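Local coordinates for protein salt-tolerant glutaminase (Micrococcus luteus, PDB 3AGE) that probably hydrolyses L-glutamine to L-glutamate and ammonium, as a homotetrameric member of the glutaminase family, at residues 116-121 / 189-194. Sequence-based numbering, arbitrary orientation.
Sequences GALAVH and AGYVAQ. With GLU (glutamic acid), chain C.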
ATOM      1  N   GLY A 116      11.490 -15.796 -16.206  1.00 14.55           N
ATOM      2  CA  GLY A 116      10.103 -15.878 -15.797  1.00 13.94           C
ATOM      3  C   GLY A 116       9.155 -15.430 -16.897  1.00 16.01           C
ATOM      4  O   GLY A 116       8.112 -16.050 -17.118  1.00 14.08           O
ATOM      5  N   ALA A 117       9.513 -14.346 -17.583  1.00 16.69           N
ATOM      6  CA  ALA A 117       8.684 -13.813 -18.657  1.00 15.60           C
ATOM      7  C   ALA A 117       8.502 -14.871 -19.738  1.00 15.96           C
ATOM      8  O   ALA A 117       7.438 -14.956 -20.360  1.00 15.23           O
ATOM      9  CB  ALA A 117       9.325 -12.550 -19.247  1.00 14.97           C
ATOM     10  N   LEU A 118       9.543 -15.674 -19.958  1.00 13.36           N
ATOM     11  CA  LEU A 118       9.480 -16.740 -20.949  1.00 13.71           C
ATOM     12  C   LEU A 118       8.498 -17.808 -20.467  1.00 16.89           C
ATOM     13  O   LEU A 118       7.662 -18.288 -21.235  1.00 20.04           O
ATOM     14  CB  LEU A 118      10.872 -17.345 -21.173  1.00 14.62           C
ATOM     15  CG  LEU A 118      11.866 -16.436 -21.920  1.00 18.39           C
ATOM     16  CD1 LEU A 118      13.262 -17.028 -21.861  1.00 18.84           C
ATOM     17  CD2 LEU A 118      11.425 -16.255 -23.373  1.00 14.75           C
ATOM     18  N   ALA A 119       8.589 -18.157 -19.187  1.00 15.78           N
ATOM     19  CA  ALA A 119       7.700 -19.155 -18.596  1.00 15.70           C
ATOM     20  C   ALA A 119       6.253 -18.682 -18.694  1.00 16.77           C
ATOM     21  O   ALA A 119       5.337 -19.481 -18.889  1.00 19.09           O
ATOM     22  CB  ALA A 119       8.073 -19.387 -17.135  1.00 14.51           C
ATOM     23  N   VAL A 120       6.069 -17.374 -18.554  1.00 15.19           N
ATOM     24  CA  VAL A 120       4.760 -16.736 -18.625  1.00 15.84           C
ATOM     25  C   VAL A 120       4.145 -16.873 -20.020  1.00 19.03           C
ATOM     26  O   VAL A 120       3.005 -17.325 -20.174  1.00 18.53           O
ATOM     27  CB  VAL A 120       4.883 -15.236 -18.272  1.00 17.54           C
ATOM     28  CG1 VAL A 120       3.579 -14.514 -18.557  1.00 19.74           C
ATOM     29  CG2 VAL A 120       5.270 -15.081 -16.817  1.00 17.26           C
ATOM     30  N   HIS A 121       4.906 -16.479 -21.036  1.00 20.21           N
ATOM     31  CA  HIS A 121       4.431 -16.559 -22.410  1.00 21.06           C
ATOM     32  C   HIS A 121       3.988 -17.984 -22.751  1.00 22.24           C
ATOM     33  O   HIS A 121       2.967 -18.189 -23.406  1.00 22.65           O
ATOM     34  CB  HIS A 121       5.534 -16.110 -23.369  1.00 18.62           C
ATOM     35  CG  HIS A 121       5.021 -15.615 -24.683  1.00 17.02           C
ATOM     36  ND1 HIS A 121       4.506 -16.454 -25.646  1.00 18.68           N
ATOM     37  CD2 HIS A 121       4.892 -14.358 -25.172  1.00 14.66           C
ATOM     38  CE1 HIS A 121       4.077 -15.735 -26.670  1.00 18.20           C
ATOM     39  NE2 HIS A 121       4.300 -14.461 -26.406  1.00 15.52           N
ATOM     40  N   ALA A 189      10.731 -16.389 -29.584  1.00 18.61           N
ATOM     41  CA  ALA A 189      10.171 -15.564 -30.646  1.00 17.12           C
ATOM     42  C   ALA A 189       8.896 -14.870 -30.161  1.00 16.18           C
ATOM     43  O   ALA A 189       8.647 -13.709 -30.487  1.00 17.89           O
ATOM     44  CB  ALA A 189       9.882 -16.415 -31.878  1.00 14.29           C
ATOM     45  N   GLY A 190       8.096 -15.584 -29.375  1.00 12.06           N
ATOM     46  CA  GLY A 190       6.870 -15.006 -28.858  1.00 10.08           C
ATOM     47  C   GLY A 190       7.158 -13.855 -27.917  1.00 12.29           C
ATOM     48  O   GLY A 190       6.588 -12.774 -28.046  1.00 13.41           O
ATOM     49  N   TYR A 191       8.058 -14.090 -26.970  1.00 12.69           N
ATOM     50  CA  TYR A 191       8.436 -13.084 -25.992  1.00 12.28           C
ATOM     51  C   TYR A 191       9.066 -11.839 -26.635  1.00 12.84           C
ATOM     52  O   TYR A 191       8.866 -10.728 -26.151  1.00 10.80           O
ATOM     53  CB  TYR A 191       9.394 -13.709 -24.971  1.00 11.74           C
ATOM     54  CG  TYR A 191      10.139 -12.712 -24.124  1.00 16.21           C
ATOM     55  CD1 TYR A 191       9.483 -11.964 -23.142  1.00 16.89           C
ATOM     56  CD2 TYR A 191      11.497 -12.474 -24.342  1.00 17.79           C
ATOM     57  CE1 TYR A 191      10.163 -10.997 -22.405  1.00 17.33           C
ATOM     58  CE2 TYR A 191      12.183 -11.513 -23.613  1.00 20.56           C
ATOM     59  CZ  TYR A 191      11.513 -10.776 -22.651  1.00 21.73           C
ATOM     60  OH  TYR A 191      12.194  -9.795 -21.972  1.00 26.34           O
ATOM     61  N   VAL A 192       9.819 -12.022 -27.718  1.00 13.00           N
ATOM     62  CA  VAL A 192      10.451 -10.898 -28.403  1.00 13.22           C
ATOM     63  C   VAL A 192       9.412 -10.073 -29.164  1.00 15.12           C
ATOM     64  O   VAL A 192       9.507  -8.852 -29.228  1.00 18.09           O
ATOM     65  CB  VAL A 192      11.566 -11.373 -29.387  1.00 11.75           C
ATOM     66  CG1 VAL A 192      12.033 -10.210 -30.271  1.00  7.91           C
ATOM     67  CG2 VAL A 192      12.760 -11.913 -28.597  1.00  5.84           C
ATOM     68  N   ALA A 193       8.421 -10.734 -29.744  1.00 15.27           N
ATOM     69  CA  ALA A 193       7.373 -10.014 -30.457  1.00 14.89           C
ATOM     70  C   ALA A 193       6.615  -9.215 -29.399  1.00 15.39           C
ATOM     71  O   ALA A 193       6.274  -8.049 -29.590  1.00 17.78           O
ATOM     72  CB  ALA A 193       6.442 -10.997 -31.139  1.00 13.89           C
ATOM     73  N   GLN A 194       6.359  -9.877 -28.281  1.00 12.20           N
ATOM     74  CA  GLN A 194       5.671  -9.295 -27.146  1.00 15.20           C
ATOM     75  C   GLN A 194       6.359  -7.982 -26.783  1.00 17.09           C
ATOM     76  O   GLN A 194       5.700  -6.987 -26.493  1.00 16.61           O
ATOM     77  CB  GLN A 194       5.743 -10.289 -25.983  1.00 22.38           C
ATOM     78  CG  GLN A 194       5.353  -9.774 -24.616  1.00 29.87           C
ATOM     79  CD  GLN A 194       5.675 -10.780 -23.514  1.00 30.95           C
ATOM     80  OE1 GLN A 194       5.360 -11.961 -23.633  1.00 30.43           O
ATOM     81  NE2 GLN A 194       6.299 -10.310 -22.436  1.00 29.61           N
TER
HETATM   82  N   GLU C 500      13.511  -7.572 -25.008  1.00 18.22           N
HETATM   83  CA  GLU C 500      14.657  -7.346 -24.086  1.00 23.47           C
HETATM   84  C   GLU C 500      15.522  -8.576 -23.898  1.00 28.56           C
HETATM   85  O   GLU C 500      16.751  -8.411 -23.992  1.00 33.25           O
HETATM   86  CB  GLU C 500      14.170  -6.878 -22.713  1.00 22.48           C
HETATM   87  CG  GLU C 500      14.060  -5.391 -22.602  1.00 21.36           C
HETATM   88  CD  GLU C 500      13.974  -4.916 -21.174  1.00 24.70           C
HETATM   89  OE1 GLU C 500      14.775  -5.370 -20.333  1.00 21.03           O
HETATM   90  OE2 GLU C 500      13.110  -4.067 -20.893  1.00 31.31           O
HETATM   91  OXT GLU C 500      14.974  -9.673 -23.647  1.00 29.30           O
HETATM   92  O   HOH W   1       6.108 -12.501 -20.147  1.00 13.41           O
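Tyr191 meets Ala117 and Leu118 through apolar contacts, a worked example of how small and branched side chains seat an aromatic residue where two helices cross. The segments run at 102° to each other, their axes 9.4 Å apart at closest approach. Ala117 CB lies 3.6 Å from Tyr191 CE1, oblique to the ring, while Leu118 CD2 packs against Tyr191 CB at 3.6 Å, the two side chains crossing at about a right angle.

A second contact sets an aromatic ring against bare backbone. With its CG anti to the backbone N (chi1 -156°), His121 lays one ring face on segment 189-194, and Gly190 CA sits 3.9 Å from the ring centroid in a CH-pi contact; the lack of a side chain there lets the imidazole come this close.

One water joins the two helices: it donates to Ala117 O at 2.8 Å and accepts from Gln194 NE2 at 3.2 Å. Gln194 NE2 also hydrogen-bonds Ser66 OG, a second partner that would restrict rotation of the amide.

OXT of the bound glutamate lies at the Tyr191 ring edge, in plane, 3.2 Å from Tyr191 OH. The helix crossing thus backs Tyr191, which lines the glutaminase L-glutamate pocket with Ser64, Asn167 and Glu160.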